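Local structure of titin (Homo sapiens, 2J8H) at residues M3-N15 against L24-W38. The protein acts as a giant elastic protein of muscle, its A-band region including this rigid tandem of two immunoglobulin domains. Sequence-based numbering, arbitrary orientation.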
loop_
_atom_site.group_PDB
_atom_site.type_symbol
_atom_site.label_atom_id
_atom_site.label_comp_id
_atom_site.label_asym_id
_atom_site.label_seq_id
_atom_site.Cartn_x
_atom_site.Cartn_y
_atom_site.Cartn_z
ATOM N N MET A 3 -6.116 -20.364 -37.987
ATOM C CA MET A 3 -7.201 -21.261 -37.526
ATOM C C MET A 3 -6.819 -21.818 -36.150
ATOM O O MET A 3 -7.460 -21.439 -35.187
ATOM C CB MET A 3 -7.480 -22.371 -38.508
ATOM C CG MET A 3 -8.091 -21.905 -39.852
ATOM S SD MET A 3 -9.898 -21.749 -39.706
ATOM C CE MET A 3 -10.232 -20.326 -40.755
ATOM N N ALA A 4 -5.788 -22.674 -36.050
ATOM C CA ALA A 4 -5.328 -23.192 -34.730
ATOM C C ALA A 4 -4.829 -22.052 -33.849
ATOM O O ALA A 4 -4.357 -21.049 -34.372
ATOM C CB ALA A 4 -4.233 -24.204 -34.898
ATOM N N PRO A 5 -4.891 -22.211 -32.509
ATOM C CA PRO A 5 -4.477 -21.116 -31.636
ATOM C C PRO A 5 -2.998 -20.769 -31.742
ATOM O O PRO A 5 -2.171 -21.649 -31.978
ATOM C CB PRO A 5 -4.770 -21.651 -30.239
ATOM C CG PRO A 5 -5.714 -22.805 -30.437
ATOM C CD PRO A 5 -5.316 -23.387 -31.730
ATOM N N HIS A 6 -2.679 -19.487 -31.568
ATOM C CA HIS A 6 -1.300 -19.001 -31.585
ATOM C C HIS A 6 -1.194 -17.860 -30.585
ATOM O O HIS A 6 -2.157 -17.150 -30.364
ATOM C CB HIS A 6 -0.950 -18.531 -32.986
ATOM C CG HIS A 6 0.451 -18.022 -33.154
ATOM N ND1 HIS A 6 1.548 -18.857 -33.223
ATOM C CD2 HIS A 6 0.922 -16.770 -33.381
ATOM C CE1 HIS A 6 2.640 -18.136 -33.429
ATOM N NE2 HIS A 6 2.287 -16.868 -33.538
ATOM N N PHE A 7 -0.040 -17.741 -29.940
ATOM C CA PHE A 7 0.258 -16.594 -29.074
ATOM C C PHE A 7 0.938 -15.541 -29.921
ATOM O O PHE A 7 2.109 -15.673 -30.260
ATOM C CB PHE A 7 1.109 -17.018 -27.877
ATOM C CG PHE A 7 0.361 -17.840 -26.912
ATOM C CD1 PHE A 7 0.534 -19.201 -26.861
ATOM C CD2 PHE A 7 -0.603 -17.267 -26.117
ATOM C CE1 PHE A 7 -0.206 -19.982 -25.999
ATOM C CE2 PHE A 7 -1.332 -18.027 -25.249
ATOM C CZ PHE A 7 -1.142 -19.416 -25.209
ATOM N N LYS A 8 0.159 -14.545 -30.341
ATOM C CA LYS A 8 0.672 -13.399 -31.096
ATOM C C LYS A 8 1.571 -12.577 -30.176
ATOM O O LYS A 8 2.589 -12.043 -30.585
ATOM C CB LYS A 8 -0.506 -12.552 -31.590
ATOM C CG LYS A 8 -0.167 -11.350 -32.445
ATOM C CD LYS A 8 0.173 -11.768 -33.828
ATOM C CE LYS A 8 0.515 -10.585 -34.706
ATOM N NZ LYS A 8 1.190 -11.052 -35.954
ATOM N N GLU A 9 1.168 -12.469 -28.917
ATOM C CA GLU A 9 2.024 -11.882 -27.888
ATOM C C GLU A 9 2.114 -12.902 -26.758
ATOM O O GLU A 9 1.121 -13.239 -26.147
ATOM C CB GLU A 9 1.458 -10.544 -27.435
ATOM C CG GLU A 9 1.274 -9.585 -28.616
ATOM C CD GLU A 9 0.787 -8.212 -28.202
ATOM O OE1 GLU A 9 0.469 -8.048 -27.013
ATOM O OE2 GLU A 9 0.721 -7.300 -29.055
ATOM N N GLU A 10 3.307 -13.442 -26.556
ATOM C CA GLU A 10 3.549 -14.506 -25.579
ATOM C C GLU A 10 3.646 -13.920 -24.179
ATOM O O GLU A 10 3.918 -12.730 -24.018
ATOM C CB GLU A 10 4.874 -15.225 -25.888
ATOM C CG GLU A 10 4.946 -15.906 -27.249
ATOM C CD GLU A 10 6.355 -16.399 -27.571
ATOM O OE1 GLU A 10 7.149 -16.665 -26.633
ATOM O OE2 GLU A 10 6.698 -16.483 -28.778
ATOM N N LEU A 11 3.417 -14.761 -23.169
ATOM C CA LEU A 11 3.593 -14.372 -21.772
ATOM C C LEU A 11 5.013 -13.929 -21.495
ATOM O O LEU A 11 5.958 -14.503 -22.018
ATOM C CB LEU A 11 3.311 -15.549 -20.835
ATOM C CG LEU A 11 1.915 -15.945 -20.420
ATOM C CD1 LEU A 11 2.023 -16.926 -19.203
ATOM C CD2 LEU A 11 1.032 -14.731 -20.082
ATOM N N ARG A 12 5.158 -12.899 -20.669
ATOM C CA ARG A 12 6.483 -12.403 -20.284
ATOM C C ARG A 12 6.835 -12.873 -18.882
ATOM O O ARG A 12 5.990 -12.831 -18.007
ATOM C CB ARG A 12 6.485 -10.867 -20.282
ATOM C CG ARG A 12 6.664 -10.249 -21.644
ATOM C CD ARG A 12 6.817 -8.720 -21.568
ATOM N NE ARG A 12 6.166 -8.092 -22.728
ATOM C CZ ARG A 12 6.770 -7.715 -23.853
ATOM N NH1 ARG A 12 8.089 -7.849 -24.012
ATOM N NH2 ARG A 12 6.036 -7.180 -24.831
ATOM N N ASN A 13 8.086 -13.284 -18.670
ATOM C CA ASN A 13 8.611 -13.480 -17.321
ATOM C C ASN A 13 8.480 -12.169 -16.549
ATOM O O ASN A 13 8.722 -11.079 -17.106
ATOM C CB ASN A 13 10.081 -13.910 -17.356
ATOM C CG ASN A 13 10.272 -15.354 -17.785
ATOM O OD1 ASN A 13 9.324 -16.144 -17.826
ATOM N ND2 ASN A 13 11.519 -15.715 -18.073
ATOM N N LEU A 14 8.108 -12.265 -15.276
ATOM C CA LEU A 14 7.836 -11.087 -14.440
ATOM C C LEU A 14 8.704 -11.101 -13.196
ATOM O O LEU A 14 8.967 -12.164 -12.645
ATOM C CB LEU A 14 6.394 -11.089 -13.928
ATOM C CG LEU A 14 5.181 -10.973 -14.852
ATOM C CD1 LEU A 14 3.911 -11.070 -14.006
ATOM C CD2 LEU A 14 5.249 -9.647 -15.619
ATOM N N ASN A 15 9.097 -9.907 -12.757
ATOM C CA ASN A 15 9.701 -9.662 -11.457
ATOM C C ASN A 15 8.885 -8.573 -10.779
ATOM O O ASN A 15 8.891 -7.424 -11.207
ATOM C CB ASN A 15 11.136 -9.188 -11.610
ATOM C CG ASN A 15 12.080 -10.310 -11.958
ATOM O OD1 ASN A 15 12.034 -10.845 -13.052
ATOM N ND2 ASN A 15 12.944 -10.670 -11.026
ATOM N N LEU A 24 -0.155 -11.022 -15.735
ATOM C CA LEU A 24 0.415 -11.772 -16.835
ATOM C C LEU A 24 -0.539 -11.558 -17.987
ATOM O O LEU A 24 -1.746 -11.746 -17.814
ATOM C CB LEU A 24 0.448 -13.246 -16.482
ATOM C CG LEU A 24 1.451 -13.717 -15.430
ATOM C CD1 LEU A 24 1.220 -13.175 -14.054
ATOM C CD2 LEU A 24 1.330 -15.189 -15.345
ATOM N N VAL A 25 -0.015 -11.149 -19.138
ATOM C CA VAL A 25 -0.830 -10.720 -20.254
ATOM C C VAL A 25 -0.332 -11.447 -21.480
ATOM O O VAL A 25 0.883 -11.642 -21.641
ATOM C CB VAL A 25 -0.680 -9.195 -20.557
ATOM C CG1 VAL A 25 -1.790 -8.754 -21.527
ATOM C CG2 VAL A 25 -0.699 -8.339 -19.288
ATOM N N CYS A 26 -1.243 -11.810 -22.371
ATOM C CA CYS A 26 -0.845 -12.385 -23.654
ATOM C C CYS A 26 -1.922 -12.036 -24.662
ATOM O O CYS A 26 -2.989 -11.531 -24.270
ATOM C CB CYS A 26 -0.638 -13.889 -23.526
ATOM S SG CYS A 26 -2.079 -14.814 -23.119
ATOM N N LYS A 27 -1.627 -12.258 -25.947
ATOM C CA LYS A 27 -2.579 -12.033 -27.012
ATOM C C LYS A 27 -2.641 -13.297 -27.872
ATOM O O LYS A 27 -1.628 -13.771 -28.384
ATOM C CB LYS A 27 -2.213 -10.821 -27.862
ATOM C CG LYS A 27 -3.247 -10.447 -28.901
ATOM C CD LYS A 27 -2.723 -9.298 -29.722
ATOM C CE LYS A 27 -3.721 -8.791 -30.715
ATOM N NZ LYS A 27 -3.199 -7.531 -31.284
ATOM N N VAL A 28 -3.856 -13.800 -28.032
ATOM C CA VAL A 28 -4.115 -15.061 -28.688
ATOM C C VAL A 28 -4.836 -14.815 -30.006
ATOM O O VAL A 28 -5.733 -13.980 -30.092
ATOM C CB VAL A 28 -4.966 -15.939 -27.751
ATOM C CG1 VAL A 28 -5.474 -17.227 -28.434
ATOM C CG2 VAL A 28 -4.167 -16.255 -26.473
ATOM N N THR A 29 -4.434 -15.546 -31.036
ATOM C CA THR A 29 -5.186 -15.587 -32.283
ATOM C C THR A 29 -5.681 -17.004 -32.541
ATOM O O THR A 29 -5.214 -17.962 -31.937
ATOM C CB THR A 29 -4.354 -15.107 -33.464
ATOM O OG1 THR A 29 -3.185 -15.919 -33.583
ATOM C CG2 THR A 29 -3.945 -13.626 -33.278
ATOM N N GLY A 30 -6.643 -17.117 -33.437
ATOM C CA GLY A 30 -7.163 -18.413 -33.858
ATOM C C GLY A 30 -8.628 -18.275 -34.178
ATOM O O GLY A 30 -9.288 -17.358 -33.693
ATOM N N HIS A 31 -9.111 -19.183 -35.017
ATOM C CA HIS A 31 -10.506 -19.282 -35.380
ATOM C C HIS A 31 -10.901 -20.752 -35.377
ATOM O O HIS A 31 -10.284 -21.565 -36.085
ATOM C CB HIS A 31 -10.757 -18.715 -36.783
ATOM C CG HIS A 31 -10.414 -17.265 -36.922
ATOM N ND1 HIS A 31 -11.037 -16.280 -36.186
ATOM C CD2 HIS A 31 -9.506 -16.635 -37.705
ATOM C CE1 HIS A 31 -10.524 -15.106 -36.506
ATOM N NE2 HIS A 31 -9.605 -15.291 -37.440
ATOM N N PRO A 32 -11.961 -21.096 -34.630
ATOM C CA PRO A 32 -12.736 -20.227 -33.758
ATOM C C PRO A 32 -11.909 -19.617 -32.626
ATOM O O PRO A 32 -10.800 -20.088 -32.350
ATOM C CB PRO A 32 -13.816 -21.165 -33.203
ATOM C CG PRO A 32 -13.929 -22.240 -34.194
ATOM C CD PRO A 32 -12.544 -22.446 -34.702
ATOM N N LYS A 33 -12.447 -18.572 -31.999
ATOM C CA LYS A 33 -11.767 -17.893 -30.906
ATOM C C LYS A 33 -11.315 -18.904 -29.845
ATOM O O LYS A 33 -12.146 -19.619 -29.280
ATOM C CB LYS A 33 -12.668 -16.850 -30.247
ATOM C CG LYS A 33 -11.913 -15.898 -29.344
ATOM C CD LYS A 33 -12.778 -14.775 -28.796
ATOM C CE LYS A 33 -13.409 -15.140 -27.438
ATOM N NZ LYS A 33 -14.246 -14.027 -26.782
ATOM N N PRO A 34 -9.996 -18.991 -29.584
ATOM C CA PRO A 34 -9.565 -19.944 -28.566
ATOM C C PRO A 34 -10.026 -19.644 -27.161
ATOM O O PRO A 34 -10.139 -18.471 -26.766
ATOM C CB PRO A 34 -8.040 -19.890 -28.657
ATOM C CG PRO A 34 -7.766 -19.427 -30.073
ATOM C CD PRO A 34 -8.844 -18.375 -30.254
ATOM N N ILE A 35 -10.237 -20.714 -26.410
ATOM C CA ILE A 35 -10.603 -20.647 -25.018
ATOM C C ILE A 35 -9.320 -20.813 -24.220
ATOM O O ILE A 35 -8.475 -21.660 -24.535
ATOM C CB ILE A 35 -11.600 -21.756 -24.680
ATOM C CG1 ILE A 35 -12.884 -21.536 -25.489
ATOM C CG2 ILE A 35 -11.849 -21.821 -23.179
ATOM C CD1 ILE A 35 -13.910 -22.585 -25.232
ATOM N N VAL A 36 -9.161 -19.981 -23.195
ATOM C CA VAL A 36 -7.918 -19.892 -22.487
ATOM C C VAL A 36 -8.095 -20.355 -21.063
ATOM O O VAL A 36 -9.103 -20.070 -20.432
ATOM C CB VAL A 36 -7.394 -18.474 -22.533
ATOM C CG1 VAL A 36 -6.259 -18.272 -21.514
ATOM C CG2 VAL A 36 -6.951 -18.158 -23.979
ATOM N N LYS A 37 -7.117 -21.116 -20.581
ATOM C CA LYS A 37 -7.066 -21.538 -19.203
ATOM C C LYS A 37 -5.685 -21.156 -18.690
ATOM O O LYS A 37 -4.723 -21.065 -19.461
ATOM C CB LYS A 37 -7.288 -23.049 -19.091
ATOM C CG LYS A 37 -8.688 -23.541 -19.406
ATOM C CD LYS A 37 -8.858 -25.085 -19.209
ATOM C CE LYS A 37 -8.290 -25.954 -20.354
ATOM N NZ LYS A 37 -8.547 -27.497 -20.244
ATOM N N TRP A 38 -5.609 -20.926 -17.388
ATOM C CA TRP A 38 -4.397 -20.498 -16.724
ATOM C C TRP A 38 -4.019 -21.497 -15.661
ATOM O O TRP A 38 -4.906 -22.079 -15.010
ATOM C CB TRP A 38 -4.667 -19.173 -16.034
ATOM C CG TRP A 38 -4.876 -18.017 -16.951
ATOM C CD1 TRP A 38 -6.059 -17.574 -17.462
ATOM C CD2 TRP A 38 -3.871 -17.151 -17.460
ATOM N NE1 TRP A 38 -5.851 -16.476 -18.245
ATOM C CE2 TRP A 38 -4.513 -16.196 -18.267
ATOM C CE3 TRP A 38 -2.480 -17.087 -17.316
ATOM C CZ2 TRP A 38 -3.819 -15.176 -18.906
ATOM C CZ3 TRP A 38 -1.798 -16.075 -17.957
ATOM C CH2 TRP A 38 -2.475 -15.132 -18.745
HETATM O O HOH W 1 2.448 -9.830 -23.577
#
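His-6 pairs with Thr-29 through two backbone hydrogen bonds, placing the short edge strand 6-7 antiparallel to strand 22-29 as the A and B strands of an I-set immunoglobulin sandwich. The register then slips by one at a classic beta bulge, where two residues, Lys-8 and Glu-9, stand opposite the single Lys-27, whose carbonyl O takes a nearly straight bond on a lone pair from Glu-9 N (3.1 Å, 170°) and a weak one from Lys-8 N. Beyond it the chain leaves this sheet for strand 14-17, which pairs with strand 86-102 of the opposite sheet, and a water bridges Glu-10 O and Val-25 O.

The side chains illustrate how a short outer strand contributes to the core between the two sheets. Phe-7, with CG anti to its carbonyl carbon (chi1 -70°), lies alongside Val-28; its CE2 reaches Val-28 CG2 at 3.6 Å, while Cys-26 SG approaches the ring obliquely, and Val-79 and Val-88 lie against it from the other sheet. A serine in place of Phe-7 would probably leave a gap between the sheets and deprive Val-28 CG2 and Cys-26 SG of their aromatic neighbour. On the other face, the Glu-9 chain crosses the aliphatic part of Lys-27, whose NZ is hydrogen-bonded to Tyr-61 OH. Farther along, Leu-11 CD2 meets the edge of the Trp-38 indole, 3.8 Å from CH2, and Leu-14 CD1 presses tightly on Leu-24 CD1 at 3.4 Å.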